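Local coordinates for protein IclR family transcriptional regulator (Brucella abortus, PDB 5WHM) that probably binds DNA through an N-terminal helix-turn-helix domain and represses transcription, under the control of a C-terminal regulatory domain, at residues C[219-233]-C[255-267]. Residues are numbered along the deposited sequence; the frame is centred on the assembly and turned at random. Where two conformers were deposited one is given.
Sequences VAVPLVHKQYGVLVF and LIEMVHNISSAVP
Phe233 and Val221, neighbours on adjacent antiparallel strands, receive Val259 from the C-terminal helix between them. One methyl of Val259, CG2, serves both, lying 3.6 Å from CD1 of Phe233 and 3.7 Å from CG1 of Val221, while its CG1, anti to the backbone N (chi1 169°), reaches CB of Leu223. Two more helix residues flank Phe233: Ile262 sets CD1 over one face, a CH-pi contact 4.0 Å from the ring centroid and 24° off its normal, and the selenomethionine Met258, bent at chi3, brings CE against CB of Phe233. Leu255 runs alongside Val221 in the opposite sense, its CG 3.7 Å from CG2 of Val221, and lays CD2 3.4 Å from the backbone O of Val219. Leu107 touches both Met258 and Ile262, so that helix 101-115 joins this core.

Toward the hairpin turn the packing narrows. Leu223 rests its CD1 on CB of Ser263 at the margin, and beyond the helix end buried His225 makes a last close contact, NE2 lying 3.4 Å from CG2 of Val266. Only past it does the contact loosen: exposed Lys226 merely brushes the poorly ordered Pro267, with CD 4.2 Å from the proline C. No hydrogen bond crosses from hairpin to helix; the strands pair with each other, and the helix bonds along its own backbone. Within this contact the helix is therefore joined to the sheet of the GAF-like regulatory domain by apolar van der Waals packing, centred on Val221, Phe233, Leu255 and Val259.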
# COMPACT_ATOMS: atom_id res chain seq x y z
N VAL C 219 8.08 21.14 -11.74
CA VAL C 219 7.99 20.95 -13.19
C VAL C 219 7.83 19.45 -13.40
O VAL C 219 8.39 18.66 -12.64
CB VAL C 219 9.25 21.48 -13.92
CG1 VAL C 219 10.52 20.80 -13.40
CG2 VAL C 219 9.14 21.31 -15.45
N ALA C 220 7.08 19.06 -14.42
CA ALA C 220 6.82 17.63 -14.63
C ALA C 220 6.86 17.30 -16.11
O ALA C 220 6.57 18.15 -16.97
CB ALA C 220 5.46 17.19 -14.05
N VAL C 221 7.25 16.06 -16.40
CA VAL C 221 7.39 15.57 -17.78
C VAL C 221 6.76 14.19 -17.86
O VAL C 221 7.13 13.31 -17.06
CB VAL C 221 8.87 15.51 -18.20
CG1 VAL C 221 9.02 14.77 -19.53
CG2 VAL C 221 9.48 16.92 -18.29
N PRO C 222 5.84 13.94 -18.78
CA PRO C 222 5.19 12.63 -18.83
C PRO C 222 5.96 11.66 -19.73
O PRO C 222 6.79 12.05 -20.55
CB PRO C 222 3.81 12.96 -19.43
CG PRO C 222 4.14 14.11 -20.43
CD PRO C 222 5.31 14.87 -19.80
N LEU C 223 5.68 10.38 -19.55
CA LEU C 223 6.24 9.34 -20.39
C LEU C 223 5.15 8.32 -20.69
O LEU C 223 4.55 7.77 -19.76
CB LEU C 223 7.42 8.66 -19.69
CG LEU C 223 7.91 7.34 -20.26
CD1 LEU C 223 8.54 7.60 -21.63
CD2 LEU C 223 8.90 6.72 -19.32
N VAL C 224 4.89 8.05 -21.96
CA VAL C 224 3.89 7.06 -22.34
C VAL C 224 4.57 5.70 -22.37
O VAL C 224 5.50 5.48 -23.15
CB VAL C 224 3.26 7.39 -23.70
CG1 VAL C 224 2.30 6.28 -24.11
CG2 VAL C 224 2.51 8.72 -23.65
N HIS C 225 4.12 4.78 -21.51
CA HIS C 225 4.73 3.45 -21.40
C HIS C 225 3.70 2.39 -21.77
O HIS C 225 2.55 2.44 -21.31
CB HIS C 225 5.27 3.20 -19.99
CG HIS C 225 6.23 2.05 -19.91
ND1 HIS C 225 6.41 1.16 -20.94
CD2 HIS C 225 7.07 1.66 -18.92
CE1 HIS C 225 7.30 0.25 -20.58
NE2 HIS C 225 7.72 0.53 -19.36
N LYS C 226 4.12 1.43 -22.61
CA LYS C 226 3.19 0.44 -23.14
C LYS C 226 2.53 -0.38 -22.04
O LYS C 226 1.36 -0.75 -22.17
CB LYS C 226 3.93 -0.48 -24.12
CG LYS C 226 5.27 -0.99 -23.58
CD LYS C 226 6.14 -1.65 -24.65
CE LYS C 226 5.61 -3.00 -25.09
NZ LYS C 226 6.71 -3.94 -25.44
N GLN C 227 3.24 -0.65 -20.95
CA GLN C 227 2.71 -1.49 -19.88
C GLN C 227 2.07 -0.67 -18.77
O GLN C 227 0.94 -0.96 -18.36
CB GLN C 227 3.82 -2.37 -19.30
CG GLN C 227 5.03 -2.59 -20.21
CD GLN C 227 4.77 -3.57 -21.35
OE1 GLN C 227 3.62 -3.88 -21.68
NE2 GLN C 227 5.85 -4.07 -21.95
N TYR C 228 2.77 0.35 -18.28
CA TYR C 228 2.27 1.09 -17.13
C TYR C 228 1.32 2.22 -17.50
O TYR C 228 0.73 2.83 -16.61
CB TYR C 228 3.45 1.67 -16.32
CG TYR C 228 4.49 0.68 -15.80
CD1 TYR C 228 4.31 -0.01 -14.61
CD2 TYR C 228 5.67 0.48 -16.49
CE1 TYR C 228 5.30 -0.91 -14.12
CE2 TYR C 228 6.66 -0.40 -16.02
CZ TYR C 228 6.48 -1.09 -14.84
OH TYR C 228 7.47 -1.94 -14.40
N GLY C 229 1.17 2.54 -18.79
CA GLY C 229 0.38 3.69 -19.18
C GLY C 229 1.21 4.96 -19.17
O GLY C 229 2.39 4.93 -19.53
N VAL C 230 0.62 6.08 -18.75
CA VAL C 230 1.35 7.35 -18.66
C VAL C 230 2.01 7.43 -17.28
O VAL C 230 1.32 7.52 -16.26
CB VAL C 230 0.43 8.54 -18.91
CG1 VAL C 230 1.26 9.83 -19.05
CG2 VAL C 230 -0.37 8.32 -20.18
N LEU C 231 3.34 7.36 -17.24
CA LEU C 231 4.05 7.70 -16.02
C LEU C 231 4.47 9.17 -16.10
O LEU C 231 4.64 9.71 -17.19
CB LEU C 231 5.30 6.83 -15.83
CG LEU C 231 5.11 5.33 -15.75
CD1 LEU C 231 6.48 4.64 -15.79
CD2 LEU C 231 4.34 4.99 -14.47
N VAL C 232 4.57 9.83 -14.96
CA VAL C 232 4.95 11.23 -14.97
C VAL C 232 6.06 11.41 -13.95
O VAL C 232 5.96 10.89 -12.83
CB VAL C 232 3.77 12.18 -14.65
CG1 VAL C 232 4.22 13.63 -14.88
CG2 VAL C 232 2.54 11.84 -15.49
N PHE C 233 7.10 12.16 -14.33
CA PHE C 233 8.21 12.45 -13.44
C PHE C 233 8.20 13.93 -13.10
O PHE C 233 7.93 14.77 -13.96
CB PHE C 233 9.54 12.02 -14.07
CG PHE C 233 9.59 10.55 -14.36
CD1 PHE C 233 9.01 10.04 -15.53
CD2 PHE C 233 10.14 9.66 -13.43
CE1 PHE C 233 8.99 8.63 -15.77
CE2 PHE C 233 10.15 8.27 -13.68
CZ PHE C 233 9.59 7.76 -14.86
N LEU C 255 14.98 17.45 -16.87
CA LEU C 255 13.99 16.42 -16.58
C LEU C 255 13.55 15.74 -17.87
O LEU C 255 13.32 14.52 -17.89
CB LEU C 255 12.81 17.02 -15.82
CG LEU C 255 11.64 16.13 -15.37
CD1 LEU C 255 12.12 14.92 -14.51
CD2 LEU C 255 10.64 16.97 -14.60
N ILE C 256 13.43 16.52 -18.95
CA ILE C 256 13.07 15.97 -20.26
C ILE C 256 14.12 14.98 -20.72
O ILE C 256 13.80 13.91 -21.26
CB ILE C 256 12.87 17.09 -21.28
CG1 ILE C 256 11.61 17.90 -20.97
CG2 ILE C 256 12.87 16.54 -22.75
CD1 ILE C 256 11.56 19.23 -21.83
N GLU C 257 15.40 15.32 -20.54
CA GLU C 257 16.47 14.41 -20.93
C GLU C 257 16.46 13.15 -20.07
O GLU C 257 16.71 12.05 -20.58
CB GLU C 257 17.82 15.12 -20.83
CG GLU C 257 19.02 14.25 -21.17
CD GLU C 257 19.00 13.71 -22.60
OE1 GLU C 257 18.27 14.27 -23.46
OE2 GLU C 257 19.72 12.71 -22.86
N MSE C 258 16.19 13.30 -18.78
CA MSE C 258 16.10 12.14 -17.86
C MSE C 258 15.00 11.18 -18.31
O MSE C 258 15.22 9.97 -18.39
CB MSE C 258 15.83 12.58 -16.42
CG MSE C 258 15.96 11.41 -15.35
SE MSE C 258 15.12 11.95 -13.69
CE MSE C 258 13.24 11.64 -14.12
N VAL C 259 13.82 11.71 -18.59
CA VAL C 259 12.72 10.87 -19.06
C VAL C 259 13.08 10.18 -20.37
O VAL C 259 12.76 9.00 -20.58
CB VAL C 259 11.42 11.70 -19.18
CG1 VAL C 259 10.33 10.93 -19.92
CG2 VAL C 259 10.95 12.09 -17.79
N HIS C 260 13.77 10.89 -21.27
CA HIS C 260 14.24 10.24 -22.50
C HIS C 260 15.21 9.10 -22.19
O HIS C 260 15.15 8.05 -22.83
CB HIS C 260 14.91 11.26 -23.42
CG HIS C 260 15.30 10.69 -24.74
ND1 HIS C 260 16.54 10.15 -24.98
CD2 HIS C 260 14.60 10.54 -25.89
CE1 HIS C 260 16.60 9.71 -26.23
NE2 HIS C 260 15.43 9.93 -26.80
N ASN C 261 16.11 9.30 -21.23
CA ASN C 261 17.03 8.23 -20.85
C ASN C 261 16.26 7.04 -20.25
O ASN C 261 16.52 5.89 -20.61
CB ASN C 261 18.08 8.74 -19.85
CG ASN C 261 19.12 9.70 -20.50
OD1 ASN C 261 19.47 9.55 -21.67
ND2 ASN C 261 19.63 10.66 -19.71
N ILE C 262 15.29 7.31 -19.38
CA ILE C 262 14.46 6.24 -18.82
C ILE C 262 13.75 5.50 -19.94
O ILE C 262 13.74 4.26 -20.00
CB ILE C 262 13.46 6.80 -17.80
CG1 ILE C 262 14.21 7.40 -16.60
CG2 ILE C 262 12.49 5.70 -17.32
CD1 ILE C 262 13.31 8.09 -15.62
N SER C 263 13.18 6.26 -20.89
CA SER C 263 12.42 5.71 -21.99
C SER C 263 13.27 4.80 -22.88
O SER C 263 12.78 3.77 -23.37
CB SER C 263 11.82 6.85 -22.81
OG SER C 263 11.13 6.34 -23.92
N SER C 264 14.54 5.13 -23.07
CA SER C 264 15.38 4.29 -23.91
C SER C 264 15.88 3.04 -23.20
O SER C 264 16.25 2.08 -23.86
CB SER C 264 16.57 5.10 -24.44
OG SER C 264 17.27 5.71 -23.38
N ALA C 265 15.89 3.04 -21.86
CA ALA C 265 16.42 1.91 -21.10
C ALA C 265 15.34 0.91 -20.70
O ALA C 265 15.67 -0.25 -20.40
CB ALA C 265 17.14 2.41 -19.84
N VAL C 266 14.07 1.30 -20.68
CA VAL C 266 12.96 0.38 -20.51
C VAL C 266 12.13 0.39 -21.79
O VAL C 266 11.33 1.29 -22.02
CB VAL C 266 12.12 0.72 -19.26
CG1 VAL C 266 11.57 2.14 -19.28
CG2 VAL C 266 11.00 -0.31 -19.07
N PRO C 267 12.33 -0.59 -22.67
CA PRO C 267 11.62 -0.68 -23.95
C PRO C 267 10.21 -1.25 -23.82
O PRO C 267 9.94 -1.99 -22.88
CB PRO C 267 12.51 -1.62 -24.77
CG PRO C 267 13.12 -2.53 -23.73
CD PRO C 267 13.31 -1.68 -22.49